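Local coordinates for protein putative laminarinase (Phanerochaete chrysosporium, PDB 2W39) that probably hydrolyses glycosidic bonds in beta-glucans such as laminarin and lichenin, as an extracellular family 16 glycoside hydrolase, at residues Thr82-Asp88 and Ser293-Gln298; Asn182-Tyr187 and Trp199-Asn204; Val208-Ile212 and Asp222-Thr226. All coordinates share one frame; numbering follows the deposited sequence.

How the contacts relate
All three contacts lie in or against the sheet of the beta-sandwich that does not carry the sugar-binding residues. Contact 1 is largely buried and joins strands far apart in sequence, mainly through backbone hydrogen bonds and apolar side chains. Contact 2 is partly buried and holds the next hairpin of the same sheet; polar groups and a cation-pi pair take over where its strand pairing ends. Contact 3, farther from the centre, has no strand pairing and rests on a single indole against a short helix. They interlock: Asp88 of contact 1 forms a salt bridge with Arg203 of contact 2, and Ile212 of contact 3 packs on Trp186.

Contact 1: Thr82-Asp88 and Ser293-Gln298; sequences THVAVFD and SVRVYQ
Val84 and Tyr297 form a classic antiparallel hydrogen-bonded pair, Val84 N reaching Tyr297 O at 2.9 Å and Tyr297 N returning to Val84 O at 2.8 Å. Val86 and Arg295 repeat the pattern, and Asp88 N closes the ladder on Ser293 O. On the face carrying Tyr297, its CE1 lies 4.1 Å from Val86 CG2, while Val84 O sits at the edge of the phenol ring. On the reverse face Phe87 and Val294 run alongside one another. With CG1 of Val294 turned opposite its backbone N (chi1 176°), that methyl stands over the Phe87 ring, 4.3 Å from the centroid, in a CH-pi contact, and CG2 touches Phe87 CD1 at 3.7 Å. This is the pairing of two central strands of the antiparallel sheet in the GH16 beta-sandwich: 83-89 is paired on its other edge with 185-191, and 288-297 with 2-9. At the Asp88 end, Ser293 OG lies beside the Asp88 methylene instead of touching the carboxylate. One water joins Ser293 OG, at 2.6 Å, to Asp88 OD2, and a second links the same hydroxyl to Val86 O, so solvent ties the side chain to both the opposite backbone and the acid. A further water spans Thr82 O and Gln298 O at the other end. Outside the pair, Asp88 OD1 forms a salt bridge with Arg203, Arg295 NE bonds to Asn8 and Tyr297 OH to Pro216 O. His83 NE2 reaches across to Glu104 on the facing sheet, while Trp224 and Ile219 pack on Val84.

Contact 2: Asn182-Tyr187 and Trp199-Asn204; sequences NGGGWY and WFFPRN
Trp186 and Phe201 form a hydrogen-bonded antiparallel pair, their reciprocal bonds being nearly straight: Trp186 N to Phe201 O and Phe201 N to Trp186 O are both 2.9 Å. Beyond this rung Arg203 takes over. Its backbone N bonds to Gly184 O at 2.9 Å, and bends at both chi2 and chi3 (64° and 55°) fold the chain back so that NE donates to Gly183 O, also at 2.9 Å, from above the carbonyl plane. The same fold carries the guanidinium over the indole of Trp186 as a cation-pi pair, with CZ of Arg203 4.4 Å from the centroid of the six-membered ring. The two planes are inclined at 54°, so NH1 is the part that dips toward the ring, 3.3 Å from Trp186 CZ2. These residues belong to the beta hairpin of strands 185-191 and 195-202, entered from helix 176-181, whose end is closed by a Schellman motif with Gly183 in positive phi. On the opposite face of the hairpin, Tyr187 and Phe200 overlap obliquely. Phe200 CD1 is laid over the phenol near its rim, 3.3 Å from Tyr187 CE1, a tight fit. At the open end of the hairpin, Asn182 ND2 gives a hydrogen bond to Asn204 OD1 at 3.0 Å, the amides standing almost perpendicular. The guanidinium of Arg203 also serves the Asp88 salt bridge, and Tyr187 OH bonds to Ser174 O. Phe179 of helix 176-181 lies against both Tyr187 and Phe200.

Contact 3: Val208-Ile212 and Asp222-Thr226; sequences VPNDI and DNWGT
Trp224 is gripped by Pro209, Asp211 and Ile212, two of them on a face of the indole and one at its edge. A small chi2 (14°) nearly eclipses CD1 with CA, so the ring plane almost contains the bond from CA to CB. Ile212 covers the six-membered ring. Its chain is extended beyond CG1 (chi2 173°), so CG1 and CD1 lie spread along the ring: CG1 stands 3.7 Å from the centroid of the six-membered ring in a CH-pi contact, and CD1 is 3.7 Å from Trp224 CE3. On the same face Pro209 CB rests over the five-membered ring, 3.8 Å from Trp224 CD1. Asp211 approaches from the edge instead. Its OD2 accepts the indole N-H from Trp224 NE1 at 3.0 Å along a nearly straight path (166°), meeting it on the anti side of the carboxylate. The accepting oxygen lies close to the indole plane, while the carboxylate as a whole is steeply inclined to it. Asp211 CB is also near, 3.3 Å from Trp224 NE1. The same oxygen receives the backbone N-H of Asn220, and a water with two alternative sites, less certain, may bridge it to Asn223 ND2; the two N-H donors would tend to favour the charged form of Asp211. The ring of Trp199 meets Trp224 edge-to-face, and Ile212 packs in turn on Trp186 and Phe201. Pro209 occupies the N-cap position and Asp211 lies in the first turn, where an acid generally suits the helix end. What results is a short helix, 210-214, with proline at its N-cap position, pinned by the indole of the loop after strand 218-220, at the outer side of the GH16 beta-sandwich sheet that lacks the sugar-binding residues.

Contact 1: Thr82-Asp88 and Ser293-Gln298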
loop_
_atom_site.group_PDB
_atom_site.type_symbol
_atom_site.label_atom_id
_atom_site.label_comp_id
_atom_site.label_asym_id
_atom_site.label_seq_id
_atom_site.Cartn_x
_atom_site.Cartn_y
_atom_site.Cartn_z
ATOM N N THR A 82 18.345 -1.572 -0.039
ATOM C CA THR A 82 18.388 -0.943 -1.356
ATOM C C THR A 82 17.781 -1.902 -2.382
ATOM O O THR A 82 18.253 -3.035 -2.560
ATOM C CB THR A 82 19.815 -0.556 -1.709
ATOM O OG1 THR A 82 20.205 0.486 -0.813
ATOM C CG2 THR A 82 19.924 -0.073 -3.147
ATOM N N HIS A 83 16.686 -1.475 -3.016
ATOM C CA HIS A 83 15.955 -2.356 -3.909
ATOM C C HIS A 83 14.945 -1.550 -4.700
ATOM O O HIS A 83 14.701 -0.370 -4.403
ATOM C CB HIS A 83 15.224 -3.463 -3.127
ATOM C CG HIS A 83 14.039 -2.987 -2.336
ATOM N ND1 HIS A 83 14.156 -2.190 -1.216
ATOM C CD2 HIS A 83 12.717 -3.252 -2.469
ATOM C CE1 HIS A 83 12.950 -1.973 -0.711
ATOM N NE2 HIS A 83 12.056 -2.602 -1.457
ATOM N N VAL A 84 14.364 -2.225 -5.697
ATOM C CA VAL A 84 13.189 -1.709 -6.395
ATOM C C VAL A 84 12.074 -2.733 -6.279
ATOM O O VAL A 84 12.306 -3.925 -6.498
ATOM C CB VAL A 84 13.479 -1.436 -7.895
ATOM C CG1 VAL A 84 12.260 -0.866 -8.589
ATOM C CG2 VAL A 84 14.653 -0.475 -8.043
ATOM N N ALA A 85 10.867 -2.283 -5.937
ATOM C CA ALA A 85 9.686 -3.160 -5.886
ATOM C C ALA A 85 8.668 -2.644 -6.890
ATOM O O ALA A 85 8.367 -1.449 -6.914
ATOM C CB ALA A 85 9.078 -3.183 -4.468
ATOM N N VAL A 86 8.146 -3.550 -7.715
ATOM C CA VAL A 86 7.193 -3.192 -8.762
ATOM C C VAL A 86 5.918 -4.001 -8.566
ATOM O O VAL A 86 5.962 -5.233 -8.524
ATOM C CB VAL A 86 7.755 -3.455 -10.178
ATOM C CG1 VAL A 86 6.762 -2.974 -11.231
ATOM C CG2 VAL A 86 9.113 -2.756 -10.347
ATOM N N PHE A 87 4.791 -3.305 -8.485
ATOM C CA PHE A 87 3.470 -3.875 -8.227
ATOM C C PHE A 87 2.603 -3.662 -9.460
ATOM O O PHE A 87 2.333 -2.521 -9.827
ATOM C CB PHE A 87 2.791 -3.178 -7.019
ATOM C CG PHE A 87 3.564 -3.253 -5.721
ATOM C CD1 PHE A 87 3.154 -4.106 -4.701
ATOM C CD2 PHE A 87 4.686 -2.462 -5.516
ATOM C CE1 PHE A 87 3.863 -4.166 -3.495
ATOM C CE2 PHE A 87 5.406 -2.531 -4.309
ATOM C CZ PHE A 87 5.005 -3.387 -3.307
ATOM N N ASP A 88 2.190 -4.759 -10.088
ATOM C CA ASP A 88 1.291 -4.716 -11.254
ATOM C C ASP A 88 -0.094 -5.041 -10.709
ATOM O O ASP A 88 -0.370 -6.198 -10.374
ATOM C CB ASP A 88 1.758 -5.708 -12.328
ATOM C CG ASP A 88 0.900 -5.695 -13.570
ATOM O OD1 ASP A 88 -0.136 -5.017 -13.598
ATOM O OD2 ASP A 88 1.275 -6.397 -14.527
ATOM N N SER A 293 1.317 -9.265 -10.465
ATOM C CA SER A 293 2.665 -9.643 -10.057
ATOM C C SER A 293 3.200 -8.616 -9.083
ATOM O O SER A 293 2.795 -7.434 -9.096
ATOM C CB SER A 293 3.619 -9.737 -11.257
ATOM O OG SER A 293 3.713 -8.499 -11.933
ATOM N N VAL A 294 4.143 -9.070 -8.261
ATOM C CA VAL A 294 5.020 -8.175 -7.501
ATOM C C VAL A 294 6.432 -8.680 -7.754
ATOM O O VAL A 294 6.693 -9.873 -7.571
ATOM C CB VAL A 294 4.698 -8.132 -5.995
ATOM C CG1 VAL A 294 5.716 -7.264 -5.253
ATOM C CG2 VAL A 294 3.276 -7.605 -5.759
ATOM N N ARG A 295 7.319 -7.797 -8.211
ATOM C CA ARG A 295 8.689 -8.167 -8.517
ATOM C C ARG A 295 9.616 -7.265 -7.742
ATOM O O ARG A 295 9.390 -6.060 -7.629
ATOM C CB ARG A 295 8.960 -8.050 -10.016
ATOM C CG ARG A 295 8.107 -9.048 -10.808
ATOM C CD ARG A 295 8.417 -9.119 -12.289
ATOM N NE ARG A 295 7.576 -10.150 -12.919
ATOM C CZ ARG A 295 6.544 -9.912 -13.731
ATOM N NH1 ARG A 295 6.212 -8.671 -14.062
ATOM N NH2 ARG A 295 5.841 -10.926 -14.225
ATOM N N VAL A 296 10.670 -7.867 -7.208
ATOM C CA VAL A 296 11.669 -7.113 -6.470
ATOM C C VAL A 296 13.006 -7.294 -7.168
ATOM O O VAL A 296 13.325 -8.396 -7.626
ATOM C CB VAL A 296 11.766 -7.569 -5.008
ATOM C CG1 VAL A 296 12.800 -6.718 -4.265
ATOM C CG2 VAL A 296 10.396 -7.463 -4.322
ATOM N N TYR A 297 13.765 -6.204 -7.230
ATOM C CA TYR A 297 15.071 -6.161 -7.871
ATOM C C TYR A 297 16.071 -5.619 -6.864
ATOM O O TYR A 297 15.757 -4.753 -6.048
ATOM C CB TYR A 297 15.041 -5.208 -9.070
ATOM C CG TYR A 297 14.084 -5.625 -10.156
ATOM C CD1 TYR A 297 12.717 -5.377 -10.038
ATOM C CD2 TYR A 297 14.553 -6.228 -11.317
ATOM C CE1 TYR A 297 11.841 -5.753 -11.050
ATOM C CE2 TYR A 297 13.688 -6.599 -12.326
ATOM C CZ TYR A 297 12.327 -6.365 -12.185
ATOM O OH TYR A 297 11.444 -6.722 -13.190
ATOM N N GLN A 298 17.311 -6.096 -6.959
ATOM C CA GLN A 298 18.422 -5.614 -6.139
ATOM C C GLN A 298 19.688 -5.571 -6.969
ATOM O O GLN A 298 20.647 -4.912 -6.552
ATOM C CB GLN A 298 18.717 -6.563 -4.989
ATOM C CG GLN A 298 17.726 -6.547 -3.888
ATOM C CD GLN A 298 18.042 -7.559 -2.788
ATOM O OE1 GLN A 298 19.064 -8.268 -2.789
ATOM N NE2 GLN A 298 17.171 -7.619 -1.851
ATOM O OXT GLN A 298 19.750 -6.246 -8.010
HETATM O O HOH W 1 20.564 -3.320 -4.290
HETATM O O HOH W 2 5.280 -6.441 -11.095
HETATM O O HOH W 3 2.626 -8.715 -14.309
#

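Contact 2: Asn182-Tyr187 and Trp199-Asn204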
loop_
_atom_site.group_PDB
_atom_site.type_symbol
_atom_site.label_atom_id
_atom_site.label_comp_id
_atom_site.label_asym_id
_atom_site.label_seq_id
_atom_site.Cartn_x
_atom_site.Cartn_y
_atom_site.Cartn_z
ATOM N N ASN A 182 -10.243 2.150 -14.492
ATOM C CA ASN A 182 -9.192 2.244 -15.494
ATOM C C ASN A 182 -8.363 0.961 -15.622
ATOM O O ASN A 182 -7.404 0.934 -16.396
ATOM C CB ASN A 182 -8.296 3.442 -15.160
ATOM C CG ASN A 182 -7.542 3.955 -16.363
ATOM O OD1 ASN A 182 -8.111 4.120 -17.450
ATOM N ND2 ASN A 182 -6.248 4.224 -16.186
ATOM N N GLY A 183 -8.700 -0.091 -14.866
ATOM C CA GLY A 183 -7.912 -1.322 -14.900
ATOM C C GLY A 183 -6.626 -1.274 -14.094
ATOM O O GLY A 183 -5.726 -2.089 -14.318
ATOM N N GLY A 184 -6.528 -0.325 -13.175
ATOM C CA GLY A 184 -5.404 -0.266 -12.251
ATOM C C GLY A 184 -4.177 0.322 -12.903
ATOM O O GLY A 184 -4.257 1.340 -13.607
ATOM N N GLY A 185 -3.022 -0.307 -12.689
ATOM C CA GLY A 185 -1.764 0.217 -13.195
ATOM C C GLY A 185 -0.602 -0.337 -12.415
ATOM O O GLY A 185 -0.721 -1.358 -11.734
ATOM N N TRP A 186 0.532 0.341 -12.542
ATOM C CA TRP A 186 1.781 -0.112 -11.946
ATOM C C TRP A 186 2.266 0.912 -10.945
ATOM O O TRP A 186 2.264 2.131 -11.203
ATOM C CB TRP A 186 2.872 -0.285 -12.997
ATOM C CG TRP A 186 2.603 -1.339 -14.017
ATOM C CD1 TRP A 186 3.008 -2.648 -13.957
ATOM C CD2 TRP A 186 1.913 -1.180 -15.261
ATOM N NE1 TRP A 186 2.608 -3.310 -15.091
ATOM C CE2 TRP A 186 1.934 -2.437 -15.906
ATOM C CE3 TRP A 186 1.269 -0.097 -15.889
ATOM C CZ2 TRP A 186 1.354 -2.649 -17.166
ATOM C CZ3 TRP A 186 0.700 -0.307 -17.157
ATOM C CH2 TRP A 186 0.746 -1.580 -17.775
ATOM N N TYR A 187 2.675 0.423 -9.783
ATOM C CA TYR A 187 3.408 1.224 -8.796
ATOM C C TYR A 187 4.800 0.652 -8.684
ATOM O O TYR A 187 4.964 -0.566 -8.517
ATOM C CB TYR A 187 2.717 1.185 -7.434
ATOM C CG TYR A 187 1.635 2.238 -7.303
ATOM C CD1 TYR A 187 0.298 1.959 -7.598
ATOM C CD2 TYR A 187 1.972 3.533 -6.895
ATOM C CE1 TYR A 187 -0.681 2.959 -7.467
ATOM C CE2 TYR A 187 1.009 4.528 -6.794
ATOM C CZ TYR A 187 -0.307 4.228 -7.078
ATOM O OH TYR A 187 -1.214 5.251 -6.970
ATOM N N TRP A 199 6.904 5.730 -8.446
ATOM C CA TRP A 199 6.262 6.075 -9.715
ATOM C C TRP A 199 4.913 5.372 -9.784
ATOM O O TRP A 199 4.814 4.177 -9.457
ATOM C CB TRP A 199 7.058 5.560 -10.910
ATOM C CG TRP A 199 8.396 6.166 -11.172
ATOM C CD1 TRP A 199 8.694 7.106 -12.119
ATOM C CD2 TRP A 199 9.636 5.825 -10.534
ATOM N NE1 TRP A 199 10.044 7.386 -12.098
ATOM C CE2 TRP A 199 10.644 6.614 -11.134
ATOM C CE3 TRP A 199 9.993 4.916 -9.520
ATOM C CZ2 TRP A 199 11.995 6.517 -10.765
ATOM C CZ3 TRP A 199 11.323 4.824 -9.153
ATOM C CH2 TRP A 199 12.308 5.620 -9.773
ATOM N N PHE A 200 3.898 6.091 -10.264
ATOM C CA PHE A 200 2.653 5.483 -10.667
ATOM C C PHE A 200 2.450 5.643 -12.166
ATOM O O PHE A 200 2.563 6.752 -12.673
ATOM C CB PHE A 200 1.454 6.134 -9.964
ATOM C CG PHE A 200 0.151 5.647 -10.513
ATOM C CD1 PHE A 200 -0.163 4.286 -10.464
ATOM C CD2 PHE A 200 -0.723 6.513 -11.164
ATOM C CE1 PHE A 200 -1.339 3.811 -11.015
ATOM C CE2 PHE A 200 -1.917 6.005 -11.729
ATOM C CZ PHE A 200 -2.189 4.671 -11.632
ATOM N N PHE A 201 2.106 4.551 -12.851
ATOM C CA PHE A 201 1.689 4.579 -14.258
ATOM C C PHE A 201 0.336 3.910 -14.398
ATOM O O PHE A 201 0.192 2.748 -14.053
ATOM C CB PHE A 201 2.705 3.880 -15.161
ATOM C CG PHE A 201 3.998 4.619 -15.248
ATOM C CD1 PHE A 201 5.052 4.299 -14.408
ATOM C CD2 PHE A 201 4.139 5.690 -16.120
ATOM C CE1 PHE A 201 6.239 5.027 -14.450
ATOM C CE2 PHE A 201 5.316 6.402 -16.170
ATOM C CZ PHE A 201 6.362 6.075 -15.335
ATOM N N PRO A 202 -0.669 4.652 -14.895
ATOM C CA PRO A 202 -1.981 4.093 -15.238
ATOM C C PRO A 202 -1.894 2.904 -16.194
ATOM O O PRO A 202 -0.980 2.835 -17.031
ATOM C CB PRO A 202 -2.679 5.274 -15.925
ATOM C CG PRO A 202 -2.071 6.485 -15.253
ATOM C CD PRO A 202 -0.623 6.111 -15.120
ATOM N N ARG A 203 -2.857 1.990 -16.088
ATOM C CA ARG A 203 -2.899 0.827 -16.968
ATOM C C ARG A 203 -2.816 1.186 -18.449
ATOM O O ARG A 203 -2.189 0.459 -19.239
ATOM C CB ARG A 203 -4.203 0.072 -16.721
ATOM C CG ARG A 203 -4.386 -1.177 -17.571
ATOM C CD ARG A 203 -3.348 -2.252 -17.272
ATOM N NE ARG A 203 -3.344 -2.592 -15.844
ATOM C CZ ARG A 203 -2.443 -3.351 -15.234
ATOM N NH1 ARG A 203 -1.424 -3.895 -15.888
ATOM N NH2 ARG A 203 -2.569 -3.579 -13.934
ATOM N N ASN A 204 -3.470 2.291 -18.812
ATOM C CA ASN A 204 -3.551 2.708 -20.206
ATOM C C ASN A 204 -2.493 3.725 -20.594
ATOM O O ASN A 204 -2.543 4.293 -21.694
ATOM C CB ASN A 204 -4.958 3.235 -20.511
ATOM C CG ASN A 204 -5.262 4.535 -19.787
ATOM O OD1 ASN A 204 -4.756 4.783 -18.688
ATOM N ND2 ASN A 204 -6.073 5.391 -20.413
#

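Contact 3: Val208-Ile212 and Asp222-Thr226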
loop_
_atom_site.group_PDB
_atom_site.type_symbol
_atom_site.label_atom_id
_atom_site.label_comp_id
_atom_site.label_asym_id
_atom_site.label_seq_id
_atom_site.Cartn_x
_atom_site.Cartn_y
_atom_site.Cartn_z
ATOM N N VAL A 208 4.412 4.239 -20.114
ATOM C CA VAL A 208 4.924 3.369 -19.054
ATOM C C VAL A 208 6.251 2.714 -19.489
ATOM O O VAL A 208 6.321 2.093 -20.553
ATOM C CB VAL A 208 3.875 2.302 -18.596
ATOM C CG1 VAL A 208 3.371 1.399 -19.715
ATOM C CG2 VAL A 208 4.421 1.464 -17.433
ATOM N N PRO A 209 7.316 2.864 -18.684
ATOM C CA PRO A 209 8.564 2.177 -19.011
ATOM C C PRO A 209 8.367 0.677 -19.190
ATOM O O PRO A 209 7.728 0.029 -18.363
ATOM C CB PRO A 209 9.458 2.472 -17.799
ATOM C CG PRO A 209 8.948 3.788 -17.307
ATOM C CD PRO A 209 7.451 3.683 -17.464
ATOM N N ASN A 210 8.959 0.116 -20.242
ATOM C CA ASN A 210 8.875 -1.324 -20.450
ATOM C C ASN A 210 9.385 -2.110 -19.233
ATOM O O ASN A 210 8.843 -3.156 -18.882
ATOM C CB ASN A 210 9.603 -1.731 -21.726
ATOM C CG ASN A 210 9.363 -3.158 -22.082
ATOM O OD1 ASN A 210 8.418 -3.476 -22.827
ATOM N ND2 ASN A 210 10.173 -4.043 -21.542
ATOM N N ASP A 211 10.437 -1.597 -18.591
ATOM C CA ASP A 211 10.981 -2.239 -17.389
ATOM C C ASP A 211 9.896 -2.504 -16.347
ATOM O O ASP A 211 9.886 -3.545 -15.694
ATOM C CB ASP A 211 11.990 -1.316 -16.714
ATOM C CG ASP A 211 13.330 -1.268 -17.391
ATOM O OD1 ASP A 211 13.573 -2.030 -18.358
ATOM O OD2 ASP A 211 14.150 -0.455 -16.916
ATOM N N ILE A 212 9.023 -1.524 -16.168
ATOM C CA ILE A 212 7.932 -1.625 -15.206
ATOM C C ILE A 212 6.813 -2.511 -15.742
ATOM O O ILE A 212 6.339 -3.402 -15.038
ATOM C CB ILE A 212 7.401 -0.221 -14.848
ATOM C CG1 ILE A 212 8.439 0.550 -14.007
ATOM C CG2 ILE A 212 6.046 -0.287 -14.138
ATOM C CD1 ILE A 212 8.081 1.989 -13.742
ATOM N N ASP A 222 17.155 4.816 -14.399
ATOM C CA ASP A 222 17.574 6.051 -15.088
ATOM C C ASP A 222 16.633 6.397 -16.228
ATOM O O ASP A 222 16.563 7.561 -16.647
ATOM C CB ASP A 222 18.984 5.902 -15.705
ATOM C CG ASP A 222 20.096 5.851 -14.671
ATOM O OD1 ASP A 222 21.272 5.690 -15.082
ATOM O OD2 ASP A 222 19.821 5.982 -13.459
ATOM N N ASN A 223 15.950 5.375 -16.741
ATOM C CA ASN A 223 15.104 5.464 -17.916
ATOM C C ASN A 223 13.624 5.669 -17.625
ATOM O O ASN A 223 12.803 5.642 -18.541
ATOM C CB ASN A 223 15.296 4.202 -18.772
ATOM C CG ASN A 223 16.710 4.085 -19.322
ATOM O OD1 ASN A 223 17.371 5.093 -19.591
ATOM N ND2 ASN A 223 17.182 2.856 -19.487
ATOM N N TRP A 224 13.282 5.900 -16.357
ATOM C CA TRP A 224 11.886 5.852 -15.941
ATOM C C TRP A 224 11.173 7.196 -15.879
ATOM O O TRP A 224 9.982 7.256 -15.563
ATOM C CB TRP A 224 11.819 5.164 -14.581
ATOM C CG TRP A 224 12.093 3.684 -14.651
ATOM C CD1 TRP A 224 12.630 2.968 -15.696
ATOM C CD2 TRP A 224 11.862 2.749 -13.606
ATOM N NE1 TRP A 224 12.713 1.639 -15.361
ATOM C CE2 TRP A 224 12.259 1.476 -14.077
ATOM C CE3 TRP A 224 11.363 2.859 -12.301
ATOM C CZ2 TRP A 224 12.128 0.308 -13.301
ATOM C CZ3 TRP A 224 11.251 1.714 -11.528
ATOM C CH2 TRP A 224 11.623 0.450 -12.028
ATOM N N GLY A 225 11.879 8.273 -16.192
ATOM C CA GLY A 225 11.294 9.606 -16.089
ATOM C C GLY A 225 11.156 10.069 -14.643
ATOM O O GLY A 225 11.585 9.413 -13.690
ATOM N N THR A 226 10.520 11.213 -14.478
ATOM C CA THR A 226 10.372 11.831 -13.179
ATOM C C THR A 226 9.434 11.018 -12.286
ATOM O O THR A 226 8.358 10.613 -12.723
ATOM C CB THR A 226 9.859 13.253 -13.386
ATOM O OG1 THR A 226 10.879 13.967 -14.080
ATOM C CG2 THR A 226 9.534 13.939 -12.081
HETATM O O HOH W 4 16.018 0.386 -18.919
HETATM O O HOH W 5 14.907 0.870 -19.209
#